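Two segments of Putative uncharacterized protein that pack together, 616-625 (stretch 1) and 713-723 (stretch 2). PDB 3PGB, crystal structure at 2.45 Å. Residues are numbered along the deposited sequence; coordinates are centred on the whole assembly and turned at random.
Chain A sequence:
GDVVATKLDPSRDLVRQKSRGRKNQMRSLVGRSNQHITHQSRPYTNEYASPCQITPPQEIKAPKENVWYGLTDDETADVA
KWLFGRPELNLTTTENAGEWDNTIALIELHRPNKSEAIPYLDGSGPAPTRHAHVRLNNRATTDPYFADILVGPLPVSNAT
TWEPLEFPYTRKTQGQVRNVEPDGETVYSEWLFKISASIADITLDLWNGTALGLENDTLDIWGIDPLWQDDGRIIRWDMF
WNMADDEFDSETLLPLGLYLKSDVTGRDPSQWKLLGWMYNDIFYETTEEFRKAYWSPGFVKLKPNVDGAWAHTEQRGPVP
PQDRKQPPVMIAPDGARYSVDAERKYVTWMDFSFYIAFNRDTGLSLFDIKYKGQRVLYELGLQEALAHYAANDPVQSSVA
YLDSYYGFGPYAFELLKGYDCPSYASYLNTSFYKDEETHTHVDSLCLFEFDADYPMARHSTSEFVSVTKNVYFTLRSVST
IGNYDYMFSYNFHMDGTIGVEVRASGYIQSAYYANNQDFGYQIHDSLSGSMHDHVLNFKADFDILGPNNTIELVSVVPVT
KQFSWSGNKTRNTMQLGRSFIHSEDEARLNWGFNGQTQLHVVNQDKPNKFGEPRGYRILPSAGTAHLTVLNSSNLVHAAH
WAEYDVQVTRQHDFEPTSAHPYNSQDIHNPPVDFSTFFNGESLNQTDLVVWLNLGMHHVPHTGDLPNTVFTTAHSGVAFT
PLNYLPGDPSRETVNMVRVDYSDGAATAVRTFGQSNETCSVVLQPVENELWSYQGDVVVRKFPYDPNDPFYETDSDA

Stretch 1 (616-625) YRILPSAGTA
Stretch 2, residues 713-723: AHSGVAFTPLN

I618 and F719 face each other on one side of an antiparallel pair of strands. I618 CG1 lies 4.0 Å from F719 CD1; both residues are buried, with chi1 m, and I618 has chi2 t. Y616 (chi1 m, chi2 76°) lays one ring face over P721, whose CA is 4.0 Å from the ring centroid, a CH-pi contact. Y616 CE2 also meets P721 CD at 3.7 Å.

The other side of the sheet carries R617, L619, A718 and T720. L619 (chi1 p, chi2 t) places CD2 4.2 Å from A718 CB and 4.0 Å from T720 CG2. S621 OG lies 3.1 Å from A718 CB, a close contact rather than a hydrogen bond.

The backbones are extended, with strand directions 147° apart. R617 pairs with T720: R617 N to T720 O is 2.8 Å, T720 N to R617 O 3.0 Å. L619 pairs with A718: L619 N to A718 O is 3.0 Å, A718 N to L619 O 2.8 Å. I618 opposes F719 in a non-hydrogen-bonded pair, CA to CA 4.7 Å.

Beyond P620, stretch 1 turns. A622 (phi/psi -110/15) donates N to G716 O at 3.2 Å. G623 has phi 79°, a positive value that favours glycine; its O accepts G716 N at 3.2 Å and S715 OG (chi1 t) at 2.9 Å. The contact buries 795 Å², both sides summed.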

# COMPACT_ATOMS: atom_id res chain seq x y z
N TYR A 616 -19.08 4.82 4.94
CA TYR A 616 -17.86 4.40 4.23
C TYR A 616 -16.62 4.73 5.05
O TYR A 616 -16.48 5.86 5.52
CB TYR A 616 -17.77 5.13 2.88
CG TYR A 616 -18.42 4.42 1.71
CD1 TYR A 616 -19.80 4.42 1.56
CD2 TYR A 616 -17.65 3.77 0.75
CE1 TYR A 616 -20.40 3.77 0.47
CE2 TYR A 616 -18.24 3.12 -0.33
CZ TYR A 616 -19.61 3.12 -0.46
OH TYR A 616 -20.21 2.48 -1.52
N ARG A 617 -15.74 3.76 5.24
CA ARG A 617 -14.48 3.99 5.95
C ARG A 617 -13.50 4.64 4.99
O ARG A 617 -13.42 4.24 3.83
CB ARG A 617 -13.88 2.70 6.53
CG ARG A 617 -12.35 2.74 6.74
CD ARG A 617 -11.88 2.16 8.06
NE ARG A 617 -11.60 0.73 8.00
CZ ARG A 617 -10.44 0.15 8.30
NH1 ARG A 617 -9.37 0.85 8.68
NH2 ARG A 617 -10.33 -1.18 8.22
N ILE A 618 -12.77 5.64 5.47
CA ILE A 618 -11.65 6.21 4.74
C ILE A 618 -10.38 5.74 5.44
O ILE A 618 -10.23 5.94 6.65
CB ILE A 618 -11.70 7.75 4.71
CG1 ILE A 618 -13.01 8.23 4.07
CG2 ILE A 618 -10.50 8.30 3.95
CD1 ILE A 618 -13.19 9.73 4.06
N LEU A 619 -9.49 5.11 4.70
CA LEU A 619 -8.23 4.63 5.27
C LEU A 619 -7.07 4.86 4.32
O LEU A 619 -7.24 4.74 3.11
CB LEU A 619 -8.33 3.14 5.63
CG LEU A 619 -8.61 2.13 4.51
CD1 LEU A 619 -8.19 0.74 4.95
CD2 LEU A 619 -10.08 2.13 4.10
N PRO A 620 -5.89 5.21 4.86
CA PRO A 620 -4.70 5.35 4.03
C PRO A 620 -4.15 3.98 3.65
O PRO A 620 -3.34 3.41 4.37
CB PRO A 620 -3.73 6.10 4.95
CG PRO A 620 -4.11 5.67 6.31
CD PRO A 620 -5.61 5.45 6.28
N SER A 621 -4.60 3.45 2.52
CA SER A 621 -4.20 2.12 2.08
C SER A 621 -2.72 2.03 1.71
O SER A 621 -2.06 1.03 2.00
CB SER A 621 -5.06 1.67 0.90
OG SER A 621 -6.31 1.19 1.37
N ALA A 622 -2.21 3.08 1.07
CA ALA A 622 -0.84 3.11 0.59
C ALA A 622 0.03 4.09 1.37
O ALA A 622 1.13 4.44 0.91
CB ALA A 622 -0.82 3.48 -0.89
N GLY A 623 -0.44 4.54 2.53
CA GLY A 623 0.33 5.49 3.34
C GLY A 623 0.22 6.92 2.85
O GLY A 623 0.04 7.16 1.65
N THR A 624 0.32 7.87 3.77
CA THR A 624 0.17 9.30 3.46
C THR A 624 1.03 10.14 4.40
O THR A 624 1.65 9.62 5.32
CB THR A 624 -1.31 9.75 3.60
OG1 THR A 624 -1.73 9.62 4.96
CG2 THR A 624 -2.23 8.92 2.71
N ALA A 625 1.05 11.45 4.15
CA ALA A 625 1.82 12.37 4.98
C ALA A 625 1.45 13.81 4.69
O ALA A 625 1.27 14.18 3.53
CB ALA A 625 3.32 12.17 4.75
N ALA A 713 7.81 5.80 -4.57
CA ALA A 713 7.19 7.12 -4.47
C ALA A 713 5.68 6.98 -4.68
O ALA A 713 5.18 7.18 -5.78
CB ALA A 713 7.80 8.08 -5.48
N HIS A 714 4.97 6.65 -3.61
CA HIS A 714 3.59 6.20 -3.71
C HIS A 714 2.82 6.60 -2.45
O HIS A 714 3.37 6.61 -1.35
CB HIS A 714 3.57 4.68 -3.90
CG HIS A 714 2.21 4.07 -3.90
ND1 HIS A 714 1.15 4.60 -4.60
CD2 HIS A 714 1.75 2.93 -3.33
CE1 HIS A 714 0.08 3.83 -4.43
NE2 HIS A 714 0.42 2.81 -3.67
N SER A 715 1.56 6.95 -2.64
CA SER A 715 0.70 7.40 -1.56
C SER A 715 -0.75 7.18 -2.00
O SER A 715 -1.09 7.45 -3.15
CB SER A 715 0.97 8.87 -1.26
OG SER A 715 0.16 9.34 -0.20
N GLY A 716 -1.59 6.69 -1.10
CA GLY A 716 -2.96 6.39 -1.46
C GLY A 716 -3.92 6.29 -0.30
O GLY A 716 -3.52 6.00 0.83
N VAL A 717 -5.19 6.57 -0.59
CA VAL A 717 -6.29 6.37 0.34
C VAL A 717 -7.33 5.48 -0.33
O VAL A 717 -7.32 5.32 -1.54
CB VAL A 717 -6.96 7.70 0.77
CG1 VAL A 717 -6.07 8.46 1.74
CG2 VAL A 717 -7.30 8.56 -0.45
N ALA A 718 -8.22 4.91 0.48
CA ALA A 718 -9.25 4.03 -0.03
C ALA A 718 -10.56 4.28 0.71
O ALA A 718 -10.56 4.44 1.93
CB ALA A 718 -8.83 2.60 0.12
N PHE A 719 -11.65 4.33 -0.03
CA PHE A 719 -12.98 4.46 0.55
C PHE A 719 -13.63 3.10 0.40
O PHE A 719 -13.74 2.60 -0.72
CB PHE A 719 -13.81 5.53 -0.16
CG PHE A 719 -13.05 6.78 -0.52
CD1 PHE A 719 -12.10 7.30 0.34
CD2 PHE A 719 -13.31 7.45 -1.70
CE1 PHE A 719 -11.41 8.46 0.02
CE2 PHE A 719 -12.62 8.61 -2.03
CZ PHE A 719 -11.67 9.11 -1.17
N THR A 720 -14.05 2.51 1.51
CA THR A 720 -14.65 1.18 1.49
C THR A 720 -15.98 1.19 2.25
O THR A 720 -16.10 1.90 3.24
CB THR A 720 -13.70 0.13 2.11
OG1 THR A 720 -14.17 -1.19 1.78
CG2 THR A 720 -13.62 0.27 3.64
N PRO A 721 -16.98 0.42 1.79
CA PRO A 721 -18.23 0.35 2.53
C PRO A 721 -18.03 -0.11 3.97
O PRO A 721 -17.18 -0.96 4.23
CB PRO A 721 -19.04 -0.69 1.75
CG PRO A 721 -18.54 -0.57 0.37
CD PRO A 721 -17.07 -0.32 0.52
N LEU A 722 -18.80 0.47 4.89
CA LEU A 722 -18.71 0.15 6.30
C LEU A 722 -20.13 0.08 6.85
O LEU A 722 -20.82 1.09 6.92
CB LEU A 722 -17.89 1.22 7.03
CG LEU A 722 -17.36 0.89 8.43
CD1 LEU A 722 -18.51 0.66 9.40
CD2 LEU A 722 -16.44 -0.31 8.40
N ASN A 723 -20.56 -1.14 7.20
CA ASN A 723 -21.94 -1.42 7.59
C ASN A 723 -22.98 -0.86 6.62
O ASN A 723 -24.07 -0.47 7.03
CB ASN A 723 -22.20 -0.92 9.01
CG ASN A 723 -21.42 -1.66 10.05
OD1 ASN A 723 -21.32 -2.89 10.01
ND2 ASN A 723 -20.85 -0.93 11.00